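Local coordinates for protein tyrocidine synthase 2 (Brevibacillus parabrevis, PDB 6TA8) that is a nonribosomal peptide synthetase protein that contains a condensation-family domain built of two halves, at residues 273-283 / 340-351. Numbering follows the deposited sequence.
Sequences YHTEMNDLLLT and PYQIKQTKENLR
Asp279 turns its CG beside its own backbone N (chi1 -69°), which carries the carboxylate in among Thr346, Lys347, Leu350 and Arg351 as a knob into a hole. Asp279 OD1 meets Leu350 CD1 at 3.3 Å. Asp279 OD2 lies 3.3 Å from Lys347 CD. The same OD2 also accepts the N-H of the N-cap residue Glu276 from above the carboxylate plane, which ties the acid to the start of its own helix. Arg351, bent at chi2 (-69°), brings NH2 within 3.7 Å of Asp279 OD2. This salt bridge is long and purely electrostatic, since the oxygen lies well out of the guanidinium plane. The Lys347 amine NZ instead pairs with Glu348 in a salt bridge along its own helix.

One turn on, Thr283 OG1 donates to Asp279 O and rests 3.3 Å from Thr346 CB. Its methyl CG2 packs on Gln342 CG and Ile343 CG1. Ile343 CD1 lies over one face of the Tyr273 ring, offset toward its rim, while Lys344 CE comes to the ring edge, 3.8 Å from Tyr273 CE2. Tyr273 OH touches Pro340 CB and hydrogen-bonds to His465.

The axes of 277-283 and 340-351 come within 9.0 Å, with 125° between their N-to-C directions. Helix 277-293 also packs on helix 445-466 through Leu280 and Leu281, and Leu281 reaches strand 383-390. Helix 339-351 leans on strand 325-332 through Leu350 and Asn349, so both helices lie against the same six-stranded sheet of the condensation domain.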
ATOM      1  N   TYR A 273      14.002  -2.074  24.009  1.00 98.58           N
ATOM      2  CA  TYR A 273      12.595  -2.058  24.380  1.00 94.93           C
ATOM      3  C   TYR A 273      11.835  -3.237  23.790  1.00 95.42           C
ATOM      4  O   TYR A 273      10.640  -3.389  24.068  1.00 94.36           O
ATOM      5  CB  TYR A 273      11.940  -0.746  23.931  1.00 88.34           C
ATOM      6  CG  TYR A 273      12.408   0.480  24.683  1.00 85.28           C
ATOM      7  CD1 TYR A 273      13.545   1.171  24.284  1.00 83.56           C
ATOM      8  CD2 TYR A 273      11.706   0.953  25.784  1.00 84.41           C
ATOM      9  CE1 TYR A 273      13.975   2.293  24.966  1.00 79.33           C
ATOM     10  CE2 TYR A 273      12.129   2.074  26.472  1.00 85.95           C
ATOM     11  CZ  TYR A 273      13.263   2.741  26.059  1.00 84.42           C
ATOM     12  OH  TYR A 273      13.687   3.858  26.741  1.00 88.02           O
ATOM     13  N   HIS A 274      12.505  -4.074  23.002  1.00 94.98           N
ATOM     14  CA  HIS A 274      11.896  -5.169  22.246  1.00 94.78           C
ATOM     15  C   HIS A 274      10.625  -4.702  21.539  1.00 91.53           C
ATOM     16  O   HIS A 274       9.521  -5.200  21.761  1.00 90.85           O
ATOM     17  CB  HIS A 274      11.638  -6.383  23.134  1.00 94.14           C
ATOM     18  CG  HIS A 274      12.613  -7.498  22.914  1.00 99.92           C
ATOM     19  ND1 HIS A 274      12.573  -8.310  21.801  1.00100.09           N
ATOM     20  CD2 HIS A 274      13.666  -7.922  23.652  1.00102.22           C
ATOM     21  CE1 HIS A 274      13.555  -9.193  21.867  1.00102.19           C
ATOM     22  NE2 HIS A 274      14.233  -8.979  22.980  1.00100.35           N
ATOM     23  N   THR A 275      10.815  -3.712  20.673  1.00 89.40           N
ATOM     24  CA  THR A 275       9.751  -3.140  19.870  1.00 81.86           C
ATOM     25  C   THR A 275       9.787  -3.732  18.465  1.00 72.24           C
ATOM     26  O   THR A 275      10.568  -4.636  18.156  1.00 80.37           O
ATOM     27  CB  THR A 275       9.883  -1.616  19.811  1.00 77.48           C
ATOM     28  OG1 THR A 275      11.207  -1.268  19.383  1.00 75.84           O
ATOM     29  CG2 THR A 275       9.620  -1.003  21.176  1.00 77.37           C
ATOM     30  N   GLU A 276       8.922  -3.213  17.607  1.00 66.54           N
ATOM     31  CA  GLU A 276       8.959  -3.482  16.180  1.00 68.76           C
ATOM     32  C   GLU A 276       9.105  -2.156  15.442  1.00 68.02           C
ATOM     33  O   GLU A 276       9.201  -1.089  16.054  1.00 60.06           O
ATOM     34  CB  GLU A 276       7.710  -4.249  15.733  1.00 67.60           C
ATOM     35  CG  GLU A 276       7.393  -5.482  16.580  1.00 74.57           C
ATOM     36  CD  GLU A 276       8.311  -6.663  16.295  1.00 87.62           C
ATOM     37  OE1 GLU A 276       9.298  -6.501  15.546  1.00 87.75           O
ATOM     38  OE2 GLU A 276       8.041  -7.762  16.825  1.00 79.92           O
ATOM     39  N   MET A 277       9.126  -2.229  14.110  1.00 68.38           N
ATOM     40  CA  MET A 277       9.358  -1.028  13.314  1.00 57.99           C
ATOM     41  C   MET A 277       8.251  -0.001  13.515  1.00 53.10           C
ATOM     42  O   MET A 277       8.523   1.199  13.638  1.00 53.59           O
ATOM     43  CB  MET A 277       9.482  -1.393  11.837  1.00 61.34           C
ATOM     44  CG  MET A 277       9.660  -0.190  10.933  1.00 63.92           C
ATOM     45  SD  MET A 277      11.280   0.570  11.125  1.00 69.14           S
ATOM     46  CE  MET A 277      12.337  -0.791  10.645  1.00 70.34           C
ATOM     47  N   ASN A 278       6.996  -0.452  13.554  1.00 59.79           N
ATOM     48  CA  ASN A 278       5.873   0.473  13.650  1.00 59.54           C
ATOM     49  C   ASN A 278       5.829   1.209  14.984  1.00 59.25           C
ATOM     50  O   ASN A 278       5.220   2.281  15.062  1.00 57.10           O
ATOM     51  CB  ASN A 278       4.559  -0.276  13.423  1.00 59.32           C
ATOM     52  CG  ASN A 278       4.199  -0.385  11.953  1.00 62.52           C
ATOM     53  OD1 ASN A 278       4.181   0.613  11.232  1.00 55.80           O
ATOM     54  ND2 ASN A 278       3.914  -1.600  11.501  1.00 61.89           N
ATOM     55  N   ASP A 279       6.459   0.667  16.028  1.00 59.26           N
ATOM     56  CA  ASP A 279       6.444   1.334  17.327  1.00 54.35           C
ATOM     57  C   ASP A 279       7.299   2.595  17.309  1.00 57.40           C
ATOM     58  O   ASP A 279       6.865   3.659  17.767  1.00 54.00           O
ATOM     59  CB  ASP A 279       6.925   0.374  18.416  1.00 62.40           C
ATOM     60  CG  ASP A 279       5.942  -0.750  18.681  1.00 68.84           C
ATOM     61  OD1 ASP A 279       4.729  -0.545  18.467  1.00 63.74           O
ATOM     62  OD2 ASP A 279       6.384  -1.840  19.105  1.00 70.38           O
ATOM     63  N   LEU A 280       8.520   2.496  16.782  1.00 53.53           N
ATOM     64  CA  LEU A 280       9.434   3.634  16.792  1.00 53.19           C
ATOM     65  C   LEU A 280       9.038   4.690  15.767  1.00 57.89           C
ATOM     66  O   LEU A 280       9.203   5.890  16.017  1.00 59.71           O
ATOM     67  CB  LEU A 280      10.864   3.157  16.540  1.00 59.21           C
ATOM     68  CG  LEU A 280      11.366   2.045  17.465  1.00 60.10           C
ATOM     69  CD1 LEU A 280      12.780   1.630  17.090  1.00 68.78           C
ATOM     70  CD2 LEU A 280      11.299   2.486  18.919  1.00 52.76           C
ATOM     71  N   LEU A 281       8.516   4.268  14.614  1.00 56.99           N
ATOM     72  CA  LEU A 281       8.144   5.228  13.579  1.00 51.37           C
ATOM     73  C   LEU A 281       6.921   6.043  13.976  1.00 54.89           C
ATOM     74  O   LEU A 281       6.818   7.219  13.608  1.00 52.26           O
ATOM     75  CB  LEU A 281       7.890   4.506  12.256  1.00 54.70           C
ATOM     76  CG  LEU A 281       9.120   3.923  11.558  1.00 56.41           C
ATOM     77  CD1 LEU A 281       8.740   3.339  10.206  1.00 55.56           C
ATOM     78  CD2 LEU A 281      10.203   4.979  11.405  1.00 55.85           C
ATOM     79  N   LEU A 282       5.987   5.445  14.719  1.00 51.57           N
ATOM     80  CA  LEU A 282       4.799   6.178  15.142  1.00 53.71           C
ATOM     81  C   LEU A 282       5.068   7.047  16.364  1.00 57.92           C
ATOM     82  O   LEU A 282       4.402   8.072  16.548  1.00 55.69           O
ATOM     83  CB  LEU A 282       3.651   5.208  15.427  1.00 53.51           C
ATOM     84  CG  LEU A 282       2.999   4.564  14.201  1.00 53.04           C
ATOM     85  CD1 LEU A 282       1.806   3.712  14.610  1.00 52.09           C
ATOM     86  CD2 LEU A 282       2.587   5.624  13.191  1.00 45.22           C
ATOM     87  N   THR A 283       6.029   6.657  17.204  1.00 58.64           N
ATOM     88  CA  THR A 283       6.389   7.483  18.352  1.00 59.28           C
ATOM     89  C   THR A 283       7.029   8.790  17.902  1.00 52.42           C
ATOM     90  O   THR A 283       6.637   9.873  18.353  1.00 51.91           O
ATOM     91  CB  THR A 283       7.330   6.712  19.279  1.00 59.05           C
ATOM     92  OG1 THR A 283       6.700   5.497  19.701  1.00 58.19           O
ATOM     93  CG2 THR A 283       7.677   7.549  20.503  1.00 54.87           C
ATOM     94  N   PRO A 340      11.611   7.360  27.181  1.00 79.48           N
ATOM     95  CA  PRO A 340      11.311   5.985  27.621  1.00 78.05           C
ATOM     96  C   PRO A 340       9.833   5.762  27.901  1.00 77.89           C
ATOM     97  O   PRO A 340       9.259   4.768  27.440  1.00 74.92           O
ATOM     98  CB  PRO A 340      12.171   5.834  28.880  1.00 82.29           C
ATOM     99  CG  PRO A 340      13.331   6.709  28.632  1.00 79.02           C
ATOM    100  CD  PRO A 340      12.798   7.895  27.878  1.00 79.87           C
ATOM    101  N   TYR A 341       9.196   6.674  28.638  1.00 78.49           N
ATOM    102  CA  TYR A 341       7.762   6.556  28.880  1.00 76.98           C
ATOM    103  C   TYR A 341       6.960   6.763  27.601  1.00 72.77           C
ATOM    104  O   TYR A 341       5.857   6.223  27.469  1.00 70.95           O
ATOM    105  CB  TYR A 341       7.335   7.554  29.958  1.00 77.36           C
ATOM    106  CG  TYR A 341       5.842   7.762  30.080  1.00 77.10           C
ATOM    107  CD1 TYR A 341       5.037   6.818  30.705  1.00 77.71           C
ATOM    108  CD2 TYR A 341       5.238   8.909  29.581  1.00 81.76           C
ATOM    109  CE1 TYR A 341       3.673   7.008  30.823  1.00 80.85           C
ATOM    110  CE2 TYR A 341       3.875   9.108  29.694  1.00 80.85           C
ATOM    111  CZ  TYR A 341       3.098   8.155  30.316  1.00 77.32           C
ATOM    112  OH  TYR A 341       1.741   8.347  30.431  1.00 79.67           O
ATOM    113  N   GLN A 342       7.500   7.525  26.645  1.00 70.70           N
ATOM    114  CA  GLN A 342       6.784   7.770  25.397  1.00 66.57           C
ATOM    115  C   GLN A 342       6.775   6.532  24.510  1.00 65.11           C
ATOM    116  O   GLN A 342       5.736   6.177  23.940  1.00 63.89           O
ATOM    117  CB  GLN A 342       7.411   8.951  24.657  1.00 67.45           C
ATOM    118  CG  GLN A 342       6.578   9.468  23.497  1.00 60.48           C
ATOM    119  CD  GLN A 342       5.378  10.270  23.955  1.00 62.35           C
ATOM    120  OE1 GLN A 342       5.424  10.941  24.984  1.00 61.24           O
ATOM    121  NE2 GLN A 342       4.294  10.207  23.189  1.00 62.79           N
ATOM    122  N   ILE A 343       7.925   5.866  24.373  1.00 62.03           N
ATOM    123  CA  ILE A 343       7.994   4.666  23.543  1.00 64.22           C
ATOM    124  C   ILE A 343       7.157   3.546  24.149  1.00 66.74           C
ATOM    125  O   ILE A 343       6.417   2.856  23.439  1.00 68.55           O
ATOM    126  CB  ILE A 343       9.459   4.238  23.343  1.00 60.82           C
ATOM    127  CG1 ILE A 343      10.263   5.375  22.713  1.00 64.30           C
ATOM    128  CG2 ILE A 343       9.538   2.991  22.473  1.00 62.40           C
ATOM    129  CD1 ILE A 343      11.749   5.106  22.647  1.00 70.83           C
ATOM    130  N   LYS A 344       7.255   3.345  25.465  1.00 63.87           N
ATOM    131  CA  LYS A 344       6.428   2.333  26.114  1.00 68.33           C
ATOM    132  C   LYS A 344       4.946   2.670  26.011  1.00 61.45           C
ATOM    133  O   LYS A 344       4.107   1.763  25.963  1.00 61.92           O
ATOM    134  CB  LYS A 344       6.831   2.176  27.577  1.00 72.69           C
ATOM    135  CG  LYS A 344       8.293   1.819  27.791  1.00 80.01           C
ATOM    136  CD  LYS A 344       8.611   1.703  29.271  1.00 85.79           C
ATOM    137  CE  LYS A 344      10.018   1.181  29.492  1.00 86.80           C
ATOM    138  NZ  LYS A 344      10.164   0.533  30.822  1.00 82.94           N
ATOM    139  N   GLN A 345       4.604   3.961  25.975  1.00 68.41           N
ATOM    140  CA  GLN A 345       3.207   4.355  25.821  1.00 67.30           C
ATOM    141  C   GLN A 345       2.670   3.932  24.460  1.00 66.60           C
ATOM    142  O   GLN A 345       1.576   3.366  24.359  1.00 73.82           O
ATOM    143  CB  GLN A 345       3.072   5.865  26.011  1.00 64.84           C
ATOM    144  CG  GLN A 345       1.796   6.455  25.441  1.00 68.60           C
ATOM    145  CD  GLN A 345       0.692   6.543  26.470  1.00 74.37           C
ATOM    146  OE1 GLN A 345       0.950   6.553  27.674  1.00 82.44           O
ATOM    147  NE2 GLN A 345      -0.548   6.613  26.002  1.00 75.26           N
ATOM    148  N   THR A 346       3.436   4.193  23.398  1.00 66.70           N
ATOM    149  CA  THR A 346       2.982   3.847  22.055  1.00 64.14           C
ATOM    150  C   THR A 346       3.092   2.349  21.800  1.00 63.01           C
ATOM    151  O   THR A 346       2.206   1.756  21.173  1.00 60.01           O
ATOM    152  CB  THR A 346       3.785   4.637  21.019  1.00 61.05           C
ATOM    153  OG1 THR A 346       3.460   6.028  21.128  1.00 59.30           O
ATOM    154  CG2 THR A 346       3.472   4.159  19.606  1.00 59.15           C
ATOM    155  N   LYS A 347       4.167   1.721  22.284  1.00 62.81           N
ATOM    156  CA  LYS A 347       4.342   0.285  22.085  1.00 61.62           C
ATOM    157  C   LYS A 347       3.180  -0.497  22.682  1.00 66.27           C
ATOM    158  O   LYS A 347       2.625  -1.396  22.039  1.00 64.42           O
ATOM    159  CB  LYS A 347       5.675  -0.163  22.689  1.00 60.31           C
ATOM    160  CG  LYS A 347       5.668  -1.559  23.297  1.00 65.60           C
ATOM    161  CD  LYS A 347       5.726  -2.650  22.239  1.00 72.19           C
ATOM    162  CE  LYS A 347       5.937  -4.015  22.877  1.00 76.30           C
ATOM    163  NZ  LYS A 347       5.002  -4.249  24.015  1.00 68.64           N
ATOM    164  N   GLU A 348       2.789  -0.164  23.913  1.00 63.81           N
ATOM    165  CA  GLU A 348       1.641  -0.816  24.529  1.00 66.96           C
ATOM    166  C   GLU A 348       0.319  -0.303  23.980  1.00 64.61           C
ATOM    167  O   GLU A 348      -0.709  -0.966  24.157  1.00 63.63           O
ATOM    168  CB  GLU A 348       1.680  -0.633  26.049  1.00 61.21           C
ATOM    169  CG  GLU A 348       2.949  -1.160  26.705  1.00 65.53           C
ATOM    170  CD  GLU A 348       3.193  -2.631  26.422  1.00 68.88           C
ATOM    171  OE1 GLU A 348       2.209  -3.398  26.345  1.00 63.91           O
ATOM    172  OE2 GLU A 348       4.371  -3.023  26.276  1.00 68.44           O
ATOM    173  N   ASN A 349       0.319   0.858  23.320  1.00 62.44           N
ATOM    174  CA  ASN A 349      -0.901   1.352  22.691  1.00 60.14           C
ATOM    175  C   ASN A 349      -1.314   0.466  21.522  1.00 56.08           C
ATOM    176  O   ASN A 349      -2.501   0.165  21.354  1.00 56.66           O
ATOM    177  CB  ASN A 349      -0.699   2.798  22.232  1.00 59.74           C
ATOM    178  CG  ASN A 349      -1.854   3.318  21.400  1.00 56.30           C
ATOM    179  OD1 ASN A 349      -3.012   2.982  21.642  1.00 70.04           O
ATOM    180  ND2 ASN A 349      -1.541   4.145  20.409  1.00 55.51           N
ATOM    181  N   LEU A 350      -0.347   0.030  20.712  1.00 58.06           N
ATOM    182  CA  LEU A 350      -0.659  -0.798  19.554  1.00 52.41           C
ATOM    183  C   LEU A 350      -0.900  -2.255  19.934  1.00 52.02           C
ATOM    184  O   LEU A 350      -1.637  -2.956  19.233  1.00 52.51           O
ATOM    185  CB  LEU A 350       0.463  -0.696  18.520  1.00 47.82           C
ATOM    186  CG  LEU A 350       0.656   0.696  17.911  1.00 58.73           C
ATOM    187  CD1 LEU A 350       2.009   0.809  17.230  1.00 60.05           C
ATOM    188  CD2 LEU A 350      -0.464   1.026  16.937  1.00 49.41           C
ATOM    189  N   ARG A 351      -0.293  -2.727  21.026  1.00 55.89           N
ATOM    190  CA  ARG A 351      -0.579  -4.079  21.495  1.00 55.09           C
ATOM    191  C   ARG A 351      -2.024  -4.215  21.959  1.00 53.57           C
ATOM    192  O   ARG A 351      -2.604  -5.301  21.865  1.00 60.14           O
ATOM    193  CB  ARG A 351       0.379  -4.461  22.623  1.00 58.75           C
ATOM    194  CG  ARG A 351       1.847  -4.466  22.225  1.00 62.27           C
ATOM    195  CD  ARG A 351       2.165  -5.600  21.268  1.00 64.89           C
ATOM    196  NE  ARG A 351       3.590  -5.663  20.959  1.00 69.26           N
ATOM    197  CZ  ARG A 351       4.126  -5.254  19.814  1.00 74.23           C
ATOM    198  NH1 ARG A 351       3.355  -4.752  18.860  1.00 73.99           N
ATOM    199  NH2 ARG A 351       5.435  -5.349  19.623  1.00 78.35           N
TER